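Side-chain contacts in putative 2OG-Fe(II) oxygenase family protein (Caulobacter crescentus CB15, PDB 3OOX), which probably uses iron(II), 2-oxoglutarate and oxygen in an oxidative reaction, perhaps forming ethylene or oxidising L-arginine: residues I231-M234 and L235-L238; E294-A298 and D299-Q303; G27-F30 and E31-F35; G142-V145 and L146-I149. All coordinates share one frame; numbering follows the deposited sequence.

Along the chain the order is contact 3, contact 4, contact 1, contact 2. Contact 1 is the hub: its helix 233-238 follows strand 227-231 of the large mixed sheet, and it touches the other three contacts, contact 3 through the strand residue Ile-231; their centres lie about 11 Å (contact 2), 12 Å (contact 3) and 14 Å (contact 4) away. Contact 3 ends helix 19-33 just before strand 35-39, a neighbour of 227-231 in that sheet, and packs on contact 4 in helix 127-152. Contact 2 starts helix 298-309 on the other flank of the hub, about 14 Å from contact 3 between nearest atoms. Helices from distant parts of the sequence are thus joined to the oxygenase sheet.

Contact 1: I231-M234 and L235-L238. With EDO (1,2-ethanediol), chain G.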
loop_
_atom_site.group_PDB
_atom_site.type_symbol
_atom_site.label_atom_id
_atom_site.label_comp_id
_atom_site.label_asym_id
_atom_site.label_seq_id
_atom_site.Cartn_x
_atom_site.Cartn_y
_atom_site.Cartn_z
ATOM N N ILE A 231 4.571 6.973 1.875
ATOM C CA ILE A 231 3.610 8.061 1.915
ATOM C C ILE A 231 2.824 8.075 0.595
ATOM O O ILE A 231 3.430 7.922 -0.474
ATOM C CB ILE A 231 4.347 9.420 2.034
ATOM C CG1 ILE A 231 5.278 9.412 3.266
ATOM C CG2 ILE A 231 3.337 10.621 2.016
ATOM C CD1 ILE A 231 4.566 9.273 4.605
ATOM N N GLY A 232 1.502 8.290 0.652
ATOM C CA GLY A 232 0.688 8.453 -0.538
ATOM C C GLY A 232 0.210 9.885 -0.693
ATOM O O GLY A 232 0.376 10.725 0.221
ATOM N N ASP A 233 -0.448 10.148 -1.815
ATOM C CA ASP A 233 -0.776 11.503 -2.170
ATOM C C ASP A 233 -1.713 12.170 -1.148
ATOM O O ASP A 233 -1.614 13.397 -0.999
ATOM C CB ASP A 233 -1.458 11.561 -3.534
ATOM C CG ASP A 233 -0.528 11.238 -4.682
ATOM O OD1 ASP A 233 0.712 11.164 -4.495
ATOM O OD2 ASP A 233 -1.058 11.054 -5.789
HETATM N N MSE A 234 -2.622 11.439 -0.506
HETATM C CA MSE A 234 -3.529 12.065 0.473
HETATM C C MSE A 234 -2.739 12.679 1.618
HETATM O O MSE A 234 -3.039 13.796 2.066
HETATM C CB MSE A 234 -4.535 11.053 1.043
HETATM C CG MSE A 234 -5.634 10.645 0.111
HETATM SE SE MSE A 234 -6.703 9.180 0.839
HETATM C CE MSE A 234 -7.967 8.972 -0.588
ATOM N N LEU A 235 -1.723 11.964 2.114
ATOM C CA LEU A 235 -0.949 12.445 3.242
ATOM C C LEU A 235 0.014 13.526 2.779
ATOM O O LEU A 235 0.261 14.513 3.499
ATOM C CB LEU A 235 -0.228 11.273 3.896
ATOM C CG LEU A 235 0.638 11.541 5.112
ATOM C CD1 LEU A 235 -0.109 12.337 6.194
ATOM C CD2 LEU A 235 1.160 10.223 5.720
ATOM N N GLU A 236 0.576 13.376 1.573
ATOM C CA GLU A 236 1.397 14.438 0.982
ATOM C C GLU A 236 0.599 15.742 0.954
ATOM O O GLU A 236 1.120 16.804 1.376
ATOM C CB GLU A 236 1.874 14.055 -0.432
ATOM C CG GLU A 236 2.686 15.142 -1.134
ATOM C CD GLU A 236 3.037 14.751 -2.550
ATOM O OE1 GLU A 236 2.104 14.616 -3.359
ATOM O OE2 GLU A 236 4.235 14.563 -2.815
ATOM N N ARG A 237 -0.660 15.675 0.516
ATOM C CA ARG A 237 -1.473 16.890 0.405
ATOM C C ARG A 237 -1.778 17.482 1.785
ATOM O O ARG A 237 -1.643 18.708 1.991
ATOM C CB ARG A 237 -2.752 16.607 -0.366
ATOM C CG ARG A 237 -3.715 17.783 -0.414
ATOM C CD ARG A 237 -4.757 17.616 -1.483
ATOM N NE ARG A 237 -5.726 18.711 -1.400
ATOM C CZ ARG A 237 -6.422 19.200 -2.414
ATOM N NH1 ARG A 237 -6.273 18.735 -3.659
ATOM N NH2 ARG A 237 -7.301 20.195 -2.194
ATOM N N LEU A 238 -2.130 16.622 2.738
ATOM C CA LEU A 238 -2.407 17.092 4.098
ATOM C C LEU A 238 -1.234 17.870 4.683
ATOM O O LEU A 238 -1.438 18.882 5.365
ATOM C CB LEU A 238 -2.780 15.913 4.988
ATOM C CG LEU A 238 -3.028 16.229 6.470
ATOM C CD1 LEU A 238 -4.260 17.136 6.626
ATOM C CD2 LEU A 238 -3.191 14.923 7.276
HETATM C C1 EDO G . -8.875 21.588 -5.553
HETATM O O1 EDO G . -8.785 21.475 -4.126
HETATM C C2 EDO G . -7.811 20.727 -6.224
HETATM O O2 EDO G . -7.987 19.341 -5.902
HETATM O O HOH W 1 -0.628 14.867 -3.224
#
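Ile-231 and Leu-235 meet through their methyl ends, CD1 of the isoleucine lying 3.7 Å from CD2 of the leucine where the two side chains cross obliquely. In the same turn, Asp-233 and Glu-236 extend alongside one another in a common direction. Their carboxylates are turned almost parallel, the planes only 3° apart, and OD1 of Asp-233 stands 3.9 Å from OE1 of Glu-236. Two like charges this close would probably repel, but each has partners. Arg-305 makes a salt bridge to Asp-233 OD2, while Ser-245 holds both acids, its OG bonded to Asp-233 OD1 and its backbone N to Glu-236 OE2. A water completes the arrangement, donating to Glu-236 OE1 at 2.7 Å and to the backbone O of Asp-233 at 2.8 Å. The positive end of the helix dipole would probably also favour the two acids.

Behind the side chains stands the first turn. Gly-232, at the N-cap, receives Glu-236 N on its O at 3.0 Å in a nearly straight bond (171°), and more weakly Leu-235 N; Arg-237 N and Leu-238 N continue the series on Asp-233 O and selenomethionine Met-234 O. Extended from CG to NE, the Arg-237 chain carries its guanidinium well clear of the turn, where NH1 and NH2 each bond one hydroxyl of a 1,2-ethanediol. The turn leads out of strand 227-231; Met-234 and Arg-237 lie against Phe-301 of helix 298-309, and Leu-238 against Ile-277 of strand 276-277.

Contact 2: E294-A298 and D299-Q303; sequences ESITA and DEFLQ
Thr-297 and Glu-300 exchange two hydrogen bonds at the head of a helix. Glu-300 N donates to Thr-297 OG1 at 3.0 Å, and Thr-297 N returns a bond of the same length to Glu-300 OE1, almost straight at 176° but meeting the carboxylate from above its plane. With chi1 at 63°, the threonine hydroxyl is tucked back over its own main chain, facing the amide it caps. This reciprocal pair is a capping box, at the N-terminus of helix 298-309 where short strand 296-297 passes into it; Glu-300 has two modelled conformers, so the return bond to OE1 is certain for one of them only. A valine at Thr-297 would probably leave Glu-300 N without this side-chain acceptor and the first turn less firmly held.

Apolar contacts come from Ile-296. Its CG1 lies 3.4 Å from Glu-300 CB, the two side chains running antiparallel past one another, while CG2 reaches Phe-301 CB at 4.0 Å, the two side chains crossing at about a right angle.

Backbone bonds carry the helix on, Phe-301 N to Thr-297 O and Leu-302 N to Ala-298 O. Within 299-303, Gln-303 NE2 donates to Asp-299 OD2 at 2.8 Å.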
loop_
_atom_site.group_PDB
_atom_site.type_symbol
_atom_site.label_atom_id
_atom_site.label_comp_id
_atom_site.label_asym_id
_atom_site.label_seq_id
_atom_site.Cartn_x
_atom_site.Cartn_y
_atom_site.Cartn_z
ATOM N N GLU A 294 -8.088 25.358 -1.143
ATOM C CA GLU A 294 -9.407 24.749 -1.116
ATOM C C GLU A 294 -9.282 23.325 -0.572
ATOM O O GLU A 294 -8.594 22.483 -1.174
ATOM C CB GLU A 294 -10.001 24.708 -2.526
ATOM C CG GLU A 294 -10.035 26.072 -3.237
ATOM C CD GLU A 294 -9.379 26.040 -4.616
ATOM O OE1 GLU A 294 -8.141 25.869 -4.691
ATOM O OE2 GLU A 294 -10.101 26.204 -5.624
ATOM N N SER A 295 -9.924 23.066 0.564
ATOM C CA SER A 295 -9.876 21.730 1.143
ATOM C C SER A 295 -10.730 20.758 0.327
ATOM O O SER A 295 -11.483 21.154 -0.562
ATOM C CB SER A 295 -10.321 21.768 2.600
ATOM O OG SER A 295 -9.536 22.688 3.338
ATOM N N ILE A 296 -10.603 19.464 0.627
ATOM C CA ILE A 296 -11.239 18.418 -0.189
ATOM C C ILE A 296 -11.458 17.209 0.688
ATOM O O ILE A 296 -10.632 16.944 1.563
ATOM C CB ILE A 296 -10.353 18.062 -1.446
ATOM C CG1 ILE A 296 -11.150 17.240 -2.452
ATOM C CG2 ILE A 296 -9.020 17.357 -1.039
ATOM C CD1 ILE A 296 -10.505 17.168 -3.836
ATOM N N THR A 297 -12.569 16.489 0.520
ATOM C CA THR A 297 -12.728 15.257 1.287
ATOM C C THR A 297 -11.821 14.185 0.688
ATOM O O THR A 297 -11.487 14.239 -0.494
ATOM C CB THR A 297 -14.142 14.696 1.312
ATOM O OG1 THR A 297 -14.566 14.319 -0.008
ATOM C CG2 THR A 297 -15.158 15.726 1.876
ATOM N N ALA A 298 -11.469 13.184 1.483
ATOM C CA ALA A 298 -10.646 12.091 0.966
ATOM C C ALA A 298 -11.330 11.420 -0.220
ATOM O O ALA A 298 -10.683 11.086 -1.241
ATOM C CB ALA A 298 -10.388 11.056 2.072
ATOM N N ASP A 299 -12.658 11.237 -0.161
ATOM C CA ASP A 299 -13.315 10.565 -1.267
ATOM C C ASP A 299 -13.335 11.435 -2.526
ATOM O O ASP A 299 -13.190 10.903 -3.642
ATOM C CB ASP A 299 -14.725 10.077 -0.939
ATOM C CG ASP A 299 -15.221 9.100 -1.969
ATOM O OD1 ASP A 299 -14.568 8.027 -2.103
ATOM O OD2 ASP A 299 -16.200 9.447 -2.671
ATOM N N GLU A 300 -13.531 12.737 -2.381
ATOM C CA GLU A 300 -13.471 13.678 -3.506
ATOM C C GLU A 300 -12.091 13.605 -4.176
ATOM O O GLU A 300 -11.968 13.630 -5.398
ATOM C CB GLU A 300 -13.758 15.129 -3.026
ATOM C CG GLU A 300 -15.258 15.455 -2.718
ATOM C CD GLU A 300 -15.534 16.714 -1.827
ATOM O OE1 GLU A 300 -14.629 17.503 -1.434
ATOM O OE2 GLU A 300 -16.740 16.932 -1.529
ATOM N N PHE A 301 -11.067 13.576 -3.340
ATOM C CA PHE A 301 -9.663 13.516 -3.806
ATOM C C PHE A 301 -9.395 12.191 -4.511
ATOM O O PHE A 301 -8.769 12.173 -5.571
ATOM C CB PHE A 301 -8.731 13.690 -2.629
ATOM C CG PHE A 301 -7.266 13.703 -2.994
ATOM C CD1 PHE A 301 -6.683 14.822 -3.495
ATOM C CD2 PHE A 301 -6.487 12.567 -2.827
ATOM C CE1 PHE A 301 -5.340 14.849 -3.804
ATOM C CE2 PHE A 301 -5.136 12.580 -3.137
ATOM C CZ PHE A 301 -4.571 13.728 -3.629
ATOM N N LEU A 302 -9.910 11.103 -3.929
ATOM C CA LEU A 302 -9.803 9.786 -4.535
ATOM C C LEU A 302 -10.415 9.799 -5.904
ATOM O O LEU A 302 -9.786 9.350 -6.878
ATOM C CB LEU A 302 -10.488 8.732 -3.658
ATOM C CG LEU A 302 -10.323 7.279 -4.071
ATOM C CD1 LEU A 302 -8.851 6.898 -4.251
ATOM C CD2 LEU A 302 -11.001 6.412 -3.035
ATOM N N GLN A 303 -11.638 10.299 -6.014
ATOM C CA GLN A 303 -12.310 10.311 -7.295
ATOM C C GLN A 303 -11.546 11.168 -8.301
ATOM O O GLN A 303 -11.431 10.784 -9.480
ATOM C CB GLN A 303 -13.719 10.837 -7.168
ATOM C CG GLN A 303 -14.682 9.916 -6.436
ATOM C CD GLN A 303 -16.065 10.499 -6.401
ATOM O OE1 GLN A 303 -16.638 10.811 -7.450
ATOM N NE2 GLN A 303 -16.608 10.683 -5.204
#

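Contact 3: G27-F30 and E31-F35; sequences GASF and ERYGF
Between Ser-29 and Phe-35 the backbone completes its last helical turn, with Tyr-33 N on Ser-29 O and Gly-34 N on Phe-30 O, before Gly-34 leaves the helix at a phi of 75°. This is a helix C-terminus at which a glycine in left-handed conformation ends the helix, a backbone angle that glycine adopts readily, and it turns helix 19-33 directly into strand 35-39 of the large mixed sheet.

The side chain of Ser-29 spans the turn. A chi1 of -174° swings OG away from the backbone N, and from there it donates to Phe-35 O at 2.8 Å, in the carbonyl plane and on a lone pair. An alanine in place of Ser-29 would remove that donor and is likely to leave the Phe-35 carbonyl without this bond, so that the strand start is tied less closely to the helix.

Phe-30 lies against the same junction: its CD1 is 3.7 Å from Phe-35 C, and Gly-34 O sits at the edge of its ring. Beyond, that ring reaches Ile-229 and Ile-231 of strand 227-231 and Val-145 and Ile-149 of helix 127-152.

Arg-32, bent at chi2, folds over the neighbouring tyrosine, with CG of the arginine 3.4 Å above the Tyr-33 ring plane and over its centre. Its guanidinium, salt-bridged through NH1 to Asp-212, has Tyr-33 CE1 3.5 Å above one face. Tyr-33 O, in turn, lies in the plane of the Phe-35 ring, at its edge.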
loop_
_atom_site.group_PDB
_atom_site.type_symbol
_atom_site.label_atom_id
_atom_site.label_comp_id
_atom_site.label_asym_id
_atom_site.label_seq_id
_atom_site.Cartn_x
_atom_site.Cartn_y
_atom_site.Cartn_z
ATOM N N GLY A 27 10.049 9.158 10.808
ATOM C CA GLY A 27 9.653 10.403 10.184
ATOM C C GLY A 27 10.713 10.947 9.263
ATOM O O GLY A 27 10.413 11.435 8.165
ATOM N N ALA A 28 11.961 10.916 9.725
ATOM C CA ALA A 28 13.049 11.484 8.953
ATOM C C ALA A 28 13.180 10.716 7.637
ATOM O O ALA A 28 13.513 11.294 6.594
ATOM C CB ALA A 28 14.368 11.437 9.731
ATOM N N SER A 29 12.973 9.408 7.698
ATOM C CA SER A 29 13.071 8.588 6.509
ATOM C C SER A 29 11.941 8.937 5.506
ATOM O O SER A 29 12.182 9.143 4.317
ATOM C CB SER A 29 13.084 7.104 6.892
ATOM O OG SER A 29 13.318 6.283 5.771
ATOM N N PHE A 30 10.714 9.047 5.995
ATOM C CA PHE A 30 9.606 9.445 5.140
ATOM C C PHE A 30 9.858 10.810 4.508
ATOM O O PHE A 30 9.578 11.010 3.330
ATOM C CB PHE A 30 8.320 9.507 5.946
ATOM C CG PHE A 30 7.750 8.155 6.335
ATOM C CD1 PHE A 30 7.511 7.166 5.389
ATOM C CD2 PHE A 30 7.373 7.903 7.634
ATOM C CE1 PHE A 30 6.959 5.950 5.757
ATOM C CE2 PHE A 30 6.786 6.722 7.998
ATOM C CZ PHE A 30 6.613 5.713 7.067
ATOM N N GLU A 31 10.346 11.755 5.296
ATOM C CA GLU A 31 10.548 13.103 4.784
ATOM C C GLU A 31 11.629 13.127 3.684
ATOM O O GLU A 31 11.513 13.880 2.711
ATOM C CB GLU A 31 10.874 14.100 5.899
ATOM C CG GLU A 31 10.869 15.531 5.376
ATOM C CD GLU A 31 11.086 16.601 6.439
ATOM O OE1 GLU A 31 11.011 16.303 7.648
ATOM O OE2 GLU A 31 11.307 17.772 6.043
ATOM N N ARG A 32 12.663 12.305 3.836
ATOM C CA ARG A 32 13.783 12.271 2.886
ATOM C C ARG A 32 13.415 11.538 1.593
ATOM O O ARG A 32 13.737 12.005 0.499
ATOM C CB ARG A 32 15.001 11.608 3.549
ATOM C CG ARG A 32 16.223 11.367 2.657
ATOM C CD ARG A 32 16.834 12.609 2.102
ATOM N NE ARG A 32 17.905 12.221 1.176
ATOM C CZ ARG A 32 17.727 11.932 -0.118
ATOM N NH1 ARG A 32 16.510 11.998 -0.694
ATOM N NH2 ARG A 32 18.777 11.557 -0.843
ATOM N N TYR A 33 12.772 10.383 1.739
ATOM C CA TYR A 33 12.625 9.422 0.635
ATOM C C TYR A 33 11.167 9.132 0.246
ATOM O O TYR A 33 10.937 8.523 -0.799
ATOM C CB TYR A 33 13.261 8.084 0.992
ATOM C CG TYR A 33 14.767 8.122 1.165
ATOM C CD1 TYR A 33 15.589 8.396 0.083
ATOM C CD2 TYR A 33 15.361 7.871 2.407
ATOM C CE1 TYR A 33 16.979 8.443 0.227
ATOM C CE2 TYR A 33 16.754 7.909 2.555
ATOM C CZ TYR A 33 17.535 8.195 1.464
ATOM O OH TYR A 33 18.922 8.236 1.605
ATOM N N GLY A 34 10.215 9.534 1.095
ATOM C CA GLY A 34 8.823 9.126 0.971
ATOM C C GLY A 34 8.558 7.693 1.405
ATOM O O GLY A 34 7.437 7.213 1.283
ATOM N N PHE A 35 9.574 7.043 1.960
ATOM C CA PHE A 35 9.589 5.610 2.286
ATOM C C PHE A 35 10.293 5.406 3.620
ATOM O O PHE A 35 11.220 6.145 3.940
ATOM C CB PHE A 35 10.353 4.788 1.237
ATOM C CG PHE A 35 9.515 4.332 0.055
ATOM C CD1 PHE A 35 9.238 5.202 -0.991
ATOM C CD2 PHE A 35 9.010 3.047 -0.016
ATOM C CE1 PHE A 35 8.479 4.808 -2.051
ATOM C CE2 PHE A 35 8.277 2.636 -1.107
ATOM C CZ PHE A 35 8.020 3.531 -2.133
#

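Contact 4: G142-V145 and L146-I149; sequences GGKV and LEAI. With EDO (1,2-ethanediol), chain E.
Lys-144 and Glu-147 run alongside each other, yet the charges do not join: Lys-144 NZ and Glu-147 OE2 stand 6.9 Å apart. What the acid meets is carbon, Glu-147 OE2 lying 3.4 Å from Lys-144 CA and 3.7 Å from its CG. The carboxylate spends its oxygens on other partners, OE1 in a salt bridge to Arg-157 NE and OE2 with the Tyr-15 hydroxyl. The ammonium group, at the tip of a chain extended beyond CG, donates to both oxygens of a 1,2-ethanediol, each 3.0 Å from Lys-144 NZ; the diol, probably left from crystallisation, also bonds Asp-42 OD2.

The four carbonyls of Gly-142 to Val-145 are taken up by the usual helical donors four residues on. Leu-146 N reaches Gly-142 O at 2.9 Å and Glu-147 N meets Gly-143 O, whereas Ala-148 N to Lys-144 O is weak at 3.3 Å. Ile-149 N donates to Val-145 O in the carbonyl plane.

On the buried side Val-145 and Ile-149 bring CG1 and CD1 to 4.1 Å, and both pack on Ile-197 of strand 197-201, while Ala-148 touches Phe-22 and Leu-26 of helix 19-33. Helix 127-152 is therefore two-natured here: apolar branches meet the neighbouring helix and sheet, while the acid and the lysine, close as they run, are each satisfied by separate polar partners, so any mutual attraction is probably modest.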
loop_
_atom_site.group_PDB
_atom_site.type_symbol
_atom_site.label_atom_id
_atom_site.label_comp_id
_atom_site.label_asym_id
_atom_site.label_seq_id
_atom_site.Cartn_x
_atom_site.Cartn_y
_atom_site.Cartn_z
ATOM N N GLY A 142 -0.554 0.093 10.415
ATOM C CA GLY A 142 -0.611 1.407 9.781
ATOM C C GLY A 142 -0.992 2.521 10.747
ATOM O O GLY A 142 -0.415 3.605 10.720
ATOM N N GLY A 143 -1.929 2.212 11.630
ATOM C CA GLY A 143 -2.298 3.160 12.693
ATOM C C GLY A 143 -1.120 3.511 13.591
ATOM O O GLY A 143 -0.958 4.663 13.967
ATOM N N LYS A 144 -0.316 2.513 13.968
ATOM C CA LYS A 144 0.845 2.728 14.821
ATOM C C LYS A 144 1.922 3.555 14.111
ATOM O O LYS A 144 2.549 4.432 14.692
ATOM C CB LYS A 144 1.366 1.379 15.339
ATOM C CG LYS A 144 0.348 0.666 16.239
ATOM C CD LYS A 144 0.693 -0.753 16.675
ATOM C CE LYS A 144 -0.591 -1.481 17.139
ATOM N NZ LYS A 144 -0.296 -2.881 17.496
ATOM N N VAL A 145 2.130 3.284 12.824
ATOM C CA VAL A 145 3.030 4.080 12.001
ATOM C C VAL A 145 2.539 5.529 11.900
ATOM O O VAL A 145 3.322 6.481 11.968
ATOM C CB VAL A 145 3.173 3.420 10.592
ATOM C CG1 VAL A 145 3.913 4.337 9.642
ATOM C CG2 VAL A 145 3.874 2.046 10.739
ATOM N N LEU A 146 1.232 5.708 11.777
ATOM C CA LEU A 146 0.666 7.037 11.706
ATOM C C LEU A 146 0.840 7.787 13.026
ATOM O O LEU A 146 0.994 9.009 13.027
ATOM C CB LEU A 146 -0.805 7.006 11.262
ATOM C CG LEU A 146 -0.943 6.767 9.756
ATOM C CD1 LEU A 146 -2.389 6.307 9.471
ATOM C CD2 LEU A 146 -0.569 8.001 8.929
ATOM N N GLU A 147 0.799 7.063 14.139
ATOM C CA GLU A 147 1.151 7.721 15.424
ATOM C C GLU A 147 2.549 8.341 15.398
ATOM O O GLU A 147 2.750 9.440 15.898
ATOM C CB GLU A 147 1.060 6.746 16.577
ATOM C CG GLU A 147 -0.322 6.259 16.950
ATOM C CD GLU A 147 -0.244 5.213 18.055
ATOM O OE1 GLU A 147 -0.037 5.597 19.234
ATOM O OE2 GLU A 147 -0.360 4.012 17.762
ATOM N N ALA A 148 3.510 7.591 14.863
ATOM C CA ALA A 148 4.864 8.062 14.739
ATOM C C ALA A 148 4.917 9.267 13.800
ATOM O O ALA A 148 5.568 10.278 14.094
ATOM C CB ALA A 148 5.751 6.959 14.275
ATOM N N ILE A 149 4.226 9.174 12.669
ATOM C CA ILE A 149 4.155 10.297 11.725
ATOM C C ILE A 149 3.561 11.560 12.384
ATOM O O ILE A 149 4.091 12.666 12.225
ATOM C CB ILE A 149 3.391 9.897 10.436
ATOM C CG1 ILE A 149 4.220 8.860 9.652
ATOM C CG2 ILE A 149 3.097 11.119 9.603
ATOM C CD1 ILE A 149 3.432 8.231 8.506
HETATM C C1 EDO E . 1.379 -1.985 20.552
HETATM O O1 EDO E . 0.060 -2.543 20.503
HETATM C C2 EDO E . 2.407 -3.069 20.252
HETATM O O2 EDO E . 2.233 -3.528 18.895
#